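Local coordinates for protein endoglucanase (Humicola insolens, PDB 1DYS) that hydrolyses internal beta-1,4-glucosidic linkages of cellulose as a family 6 endoglucanase, contributing to the recycling of plant biomass, at residues Trp282-Phe294 / Tyr334-Ile346. Sequence-based numbering, arbitrary orientation.
Sequences WCNVNPAGFGQPF and YAQMLTQNAHDEI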
# COMPACT_ATOMS: atom_id res chain seq x y z
N TRP A 282 -13.21 -5.54 -11.77
CA TRP A 282 -13.04 -5.85 -10.35
C TRP A 282 -12.98 -4.69 -9.38
O TRP A 282 -13.01 -4.96 -8.16
CB TRP A 282 -11.67 -6.59 -10.19
CG TRP A 282 -10.56 -5.74 -10.74
CD1 TRP A 282 -10.15 -5.66 -12.05
CD2 TRP A 282 -9.75 -4.80 -10.02
NE1 TRP A 282 -9.16 -4.72 -12.18
CE2 TRP A 282 -8.88 -4.19 -10.93
CE3 TRP A 282 -9.65 -4.46 -8.67
CZ2 TRP A 282 -7.94 -3.23 -10.57
CZ3 TRP A 282 -8.73 -3.49 -8.30
CH2 TRP A 282 -7.88 -2.88 -9.24
N CYS A 283 -12.72 -3.48 -9.83
CA CYS A 283 -12.48 -2.37 -8.92
C CYS A 283 -13.73 -1.62 -8.56
O CYS A 283 -14.37 -1.03 -9.43
CB CYS A 283 -11.45 -1.38 -9.53
SG CYS A 283 -11.02 -0.10 -8.32
N ASN A 284 -14.10 -1.65 -7.29
CA ASN A 284 -15.23 -0.92 -6.75
C ASN A 284 -16.44 -1.00 -7.69
O ASN A 284 -17.01 0.01 -8.07
CB ASN A 284 -14.83 0.51 -6.44
CG ASN A 284 -13.68 0.60 -5.46
OD1 ASN A 284 -13.56 -0.19 -4.50
ND2 ASN A 284 -12.79 1.54 -5.72
N VAL A 285 -16.81 -2.24 -7.97
CA VAL A 285 -17.92 -2.47 -8.91
C VAL A 285 -19.21 -1.95 -8.33
O VAL A 285 -19.58 -2.11 -7.18
CB VAL A 285 -17.97 -3.95 -9.32
CG1 VAL A 285 -19.25 -4.38 -10.01
CG2 VAL A 285 -16.74 -4.20 -10.17
N ASN A 286 -19.97 -1.27 -9.20
CA ASN A 286 -21.24 -0.68 -8.75
C ASN A 286 -22.21 -0.65 -9.92
O ASN A 286 -21.82 -0.49 -11.07
CB ASN A 286 -21.00 0.69 -8.15
CG ASN A 286 -20.40 1.64 -9.18
OD1 ASN A 286 -21.10 2.39 -9.87
ND2 ASN A 286 -19.07 1.58 -9.33
N PRO A 287 -23.48 -0.81 -9.59
CA PRO A 287 -24.03 -1.01 -8.27
C PRO A 287 -23.81 -2.37 -7.65
O PRO A 287 -23.77 -3.38 -8.35
CB PRO A 287 -25.58 -0.87 -8.38
CG PRO A 287 -25.82 -0.91 -9.86
CD PRO A 287 -24.53 -0.82 -10.64
N ALA A 288 -23.62 -2.36 -6.33
CA ALA A 288 -23.47 -3.64 -5.62
C ALA A 288 -24.12 -3.55 -4.24
O ALA A 288 -24.37 -2.47 -3.71
CB ALA A 288 -21.99 -4.00 -5.47
N GLY A 289 -24.42 -4.74 -3.67
CA GLY A 289 -24.99 -4.73 -2.34
C GLY A 289 -24.25 -5.72 -1.45
O GLY A 289 -23.57 -6.62 -1.98
N PHE A 290 -24.41 -5.51 -0.14
CA PHE A 290 -23.94 -6.55 0.79
C PHE A 290 -24.69 -7.84 0.42
O PHE A 290 -25.93 -7.83 0.16
CB PHE A 290 -24.27 -6.29 2.23
CG PHE A 290 -23.55 -5.16 2.90
CD1 PHE A 290 -22.15 -5.14 2.83
CD2 PHE A 290 -24.17 -4.20 3.67
CE1 PHE A 290 -21.44 -4.16 3.47
CE2 PHE A 290 -23.46 -3.22 4.32
CZ PHE A 290 -22.08 -3.18 4.21
N GLY A 291 -23.97 -8.95 0.35
CA GLY A 291 -24.62 -10.22 0.00
C GLY A 291 -25.10 -10.91 1.29
O GLY A 291 -25.10 -10.39 2.38
N GLN A 292 -25.55 -12.15 1.08
CA GLN A 292 -26.02 -13.00 2.15
C GLN A 292 -24.97 -13.14 3.24
O GLN A 292 -23.82 -13.48 2.97
CB GLN A 292 -26.27 -14.40 1.53
CG GLN A 292 -26.16 -15.57 2.48
CD GLN A 292 -27.46 -15.82 3.24
OE1 GLN A 292 -28.46 -16.10 2.58
NE2 GLN A 292 -27.44 -15.75 4.57
N PRO A 293 -25.36 -12.89 4.46
CA PRO A 293 -24.45 -13.06 5.61
C PRO A 293 -24.11 -14.53 5.78
O PRO A 293 -24.76 -15.43 5.28
CB PRO A 293 -25.18 -12.50 6.84
CG PRO A 293 -26.19 -11.57 6.15
CD PRO A 293 -26.63 -12.33 4.89
N PHE A 294 -23.05 -14.78 6.58
CA PHE A 294 -22.62 -16.13 6.81
C PHE A 294 -23.77 -17.10 7.13
O PHE A 294 -24.62 -16.82 7.96
CB PHE A 294 -21.59 -16.15 7.96
CG PHE A 294 -21.47 -17.51 8.61
CD1 PHE A 294 -20.74 -18.49 7.99
CD2 PHE A 294 -22.09 -17.80 9.81
CE1 PHE A 294 -20.65 -19.76 8.55
CE2 PHE A 294 -22.00 -19.05 10.38
CZ PHE A 294 -21.28 -20.05 9.75
N TYR A 334 -19.38 4.10 -0.75
CA TYR A 334 -19.54 2.73 -1.24
C TYR A 334 -20.20 1.87 -0.16
O TYR A 334 -21.07 1.06 -0.53
CB TYR A 334 -18.20 2.20 -1.71
CG TYR A 334 -18.29 0.97 -2.56
CD1 TYR A 334 -18.46 -0.27 -1.94
CD2 TYR A 334 -18.20 0.99 -3.93
CE1 TYR A 334 -18.55 -1.44 -2.68
CE2 TYR A 334 -18.27 -0.16 -4.69
CZ TYR A 334 -18.44 -1.38 -4.05
OH TYR A 334 -18.53 -2.51 -4.81
N ALA A 335 -19.77 2.04 1.08
CA ALA A 335 -20.38 1.35 2.20
C ALA A 335 -21.86 1.71 2.34
O ALA A 335 -22.68 0.80 2.50
CB ALA A 335 -19.68 1.67 3.51
N GLN A 336 -22.23 2.96 2.13
CA GLN A 336 -23.66 3.34 2.13
C GLN A 336 -24.37 2.63 1.01
O GLN A 336 -25.46 2.04 1.19
CB GLN A 336 -23.78 4.88 2.04
CG GLN A 336 -23.27 5.57 3.30
CD GLN A 336 -23.33 7.08 3.11
OE1 GLN A 336 -24.41 7.56 2.72
NE2 GLN A 336 -22.23 7.77 3.33
N MET A 337 -23.82 2.54 -0.20
CA MET A 337 -24.41 1.84 -1.32
C MET A 337 -24.65 0.36 -1.03
O MET A 337 -25.71 -0.25 -1.27
CB MET A 337 -23.59 2.03 -2.61
CG MET A 337 -24.02 1.10 -3.73
SD MET A 337 -22.80 0.81 -5.03
CE MET A 337 -21.64 -0.18 -4.05
N LEU A 338 -23.62 -0.29 -0.42
CA LEU A 338 -23.78 -1.72 -0.13
C LEU A 338 -24.94 -1.91 0.88
O LEU A 338 -25.59 -2.95 0.81
CB LEU A 338 -22.52 -2.33 0.47
CG LEU A 338 -21.31 -2.45 -0.50
CD1 LEU A 338 -20.09 -2.76 0.36
CD2 LEU A 338 -21.54 -3.44 -1.61
N THR A 339 -25.13 -0.93 1.74
CA THR A 339 -26.17 -1.05 2.76
C THR A 339 -27.54 -0.87 2.13
O THR A 339 -28.40 -1.72 2.31
CB THR A 339 -25.97 0.04 3.82
OG1 THR A 339 -24.69 -0.06 4.47
CG2 THR A 339 -27.03 -0.12 4.92
N GLN A 340 -27.74 0.23 1.42
CA GLN A 340 -29.03 0.40 0.71
C GLN A 340 -29.37 -0.77 -0.20
O GLN A 340 -30.56 -1.05 -0.41
CB GLN A 340 -28.98 1.68 -0.14
CG GLN A 340 -28.69 2.94 0.61
CD GLN A 340 -28.47 4.17 -0.24
OE1 GLN A 340 -29.38 4.97 -0.41
NE2 GLN A 340 -27.27 4.33 -0.79
N ASN A 341 -28.43 -1.47 -0.83
CA ASN A 341 -28.69 -2.60 -1.72
C ASN A 341 -28.48 -3.95 -1.05
O ASN A 341 -28.46 -4.97 -1.76
CB ASN A 341 -27.82 -2.53 -2.96
CG ASN A 341 -28.23 -1.34 -3.82
OD1 ASN A 341 -29.25 -1.37 -4.50
ND2 ASN A 341 -27.42 -0.30 -3.78
N ALA A 342 -28.42 -3.92 0.28
CA ALA A 342 -28.15 -5.20 0.98
C ALA A 342 -29.20 -6.28 0.80
O ALA A 342 -30.39 -6.06 0.61
CB ALA A 342 -27.94 -4.96 2.46
N HIS A 343 -28.68 -7.49 0.98
CA HIS A 343 -29.47 -8.72 1.01
C HIS A 343 -30.56 -8.53 2.07
O HIS A 343 -30.32 -7.91 3.10
CB HIS A 343 -28.59 -9.87 1.50
CG HIS A 343 -29.22 -11.21 1.33
ND1 HIS A 343 -30.08 -11.75 2.26
CD2 HIS A 343 -29.10 -12.12 0.32
CE1 HIS A 343 -30.46 -12.94 1.81
NE2 HIS A 343 -29.87 -13.20 0.65
N ASP A 344 -31.74 -9.11 1.76
CA ASP A 344 -32.88 -8.98 2.66
C ASP A 344 -32.68 -9.43 4.10
O ASP A 344 -33.33 -8.91 5.03
CB ASP A 344 -34.06 -9.83 2.15
CG ASP A 344 -34.78 -9.23 0.97
OD1 ASP A 344 -34.58 -8.03 0.66
OD2 ASP A 344 -35.56 -9.97 0.34
N GLU A 345 -31.77 -10.35 4.40
CA GLU A 345 -31.50 -10.70 5.79
C GLU A 345 -31.04 -9.52 6.64
O GLU A 345 -31.32 -9.47 7.84
CB GLU A 345 -30.47 -11.85 5.87
CG GLU A 345 -31.06 -13.03 5.09
CD GLU A 345 -30.61 -14.39 5.59
OE1 GLU A 345 -29.53 -14.47 6.21
OE2 GLU A 345 -31.38 -15.34 5.34
N ILE A 346 -30.33 -8.53 6.07
CA ILE A 346 -29.80 -7.41 6.82
C ILE A 346 -30.88 -6.35 7.04
O ILE A 346 -31.40 -5.78 6.07
CB ILE A 346 -28.63 -6.77 6.01
CG1 ILE A 346 -27.54 -7.85 5.97
CG2 ILE A 346 -28.10 -5.50 6.65
CD1 ILE A 346 -26.57 -7.70 4.80
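Phe290 lays its ring across the last helical turn of 334-346, where one face receives the CB of Leu338, 3.6 Å from the ring centroid and almost on the normal. The two methyls of Leu338 part: CD1 runs on to CE1 of the same ring, while CD2 fills the shallow hollow between the methyl of Ala288 and the carbonyl carbon of Gly289. At the ring's edge sits the methyl of Ala342, CD1 of Ile346 pushes against Phe290 CB, and the ring also stacks with Trp308. The bump is fixed at its root, for Phe290 N bonds almost straight (177°) to Leu338 O, and its carbonyl accepts His343 N at 2.9 Å. With an alanine here, Leu338 CB and CD1 are likely to lose their cover and Trp308 its stacking partner, though Ala342 would keep its contact with CB.

In the family 6 fold, a distorted barrel with a parallel sheet, this joins the chain's C-terminal helix 332-340 and its tail to the loop that follows Trp282, which probably binds substrate; strand 288-289 itself pairs antiparallel with 270-271. The lack of a side chain at Gly289 matters here, since any CB would collide with Asn341 O, to which Gly289 CA instead makes a CA-H...O contact.

Nearer the start of 282-294, Tyr334 extends with CG anti to its own backbone N (chi1 -164°), and its OH binds Val285 O at 2.6 Å. Met337 bends at chi3 (70°) to lay CE over the centre of that ring, leaving SD against Asn286 CB at 3.6 Å and weakly bonded by Ala288 N. At the far end, Gln292 CA rests over one face of the His343 imidazole, off-centre, and Gln292 NE2 divides between Pro293 O (2.8 Å) and a weak bond to Glu345 OE1; Pro293 CD lies near that oxygen, while its CG meets Ile346 CG1.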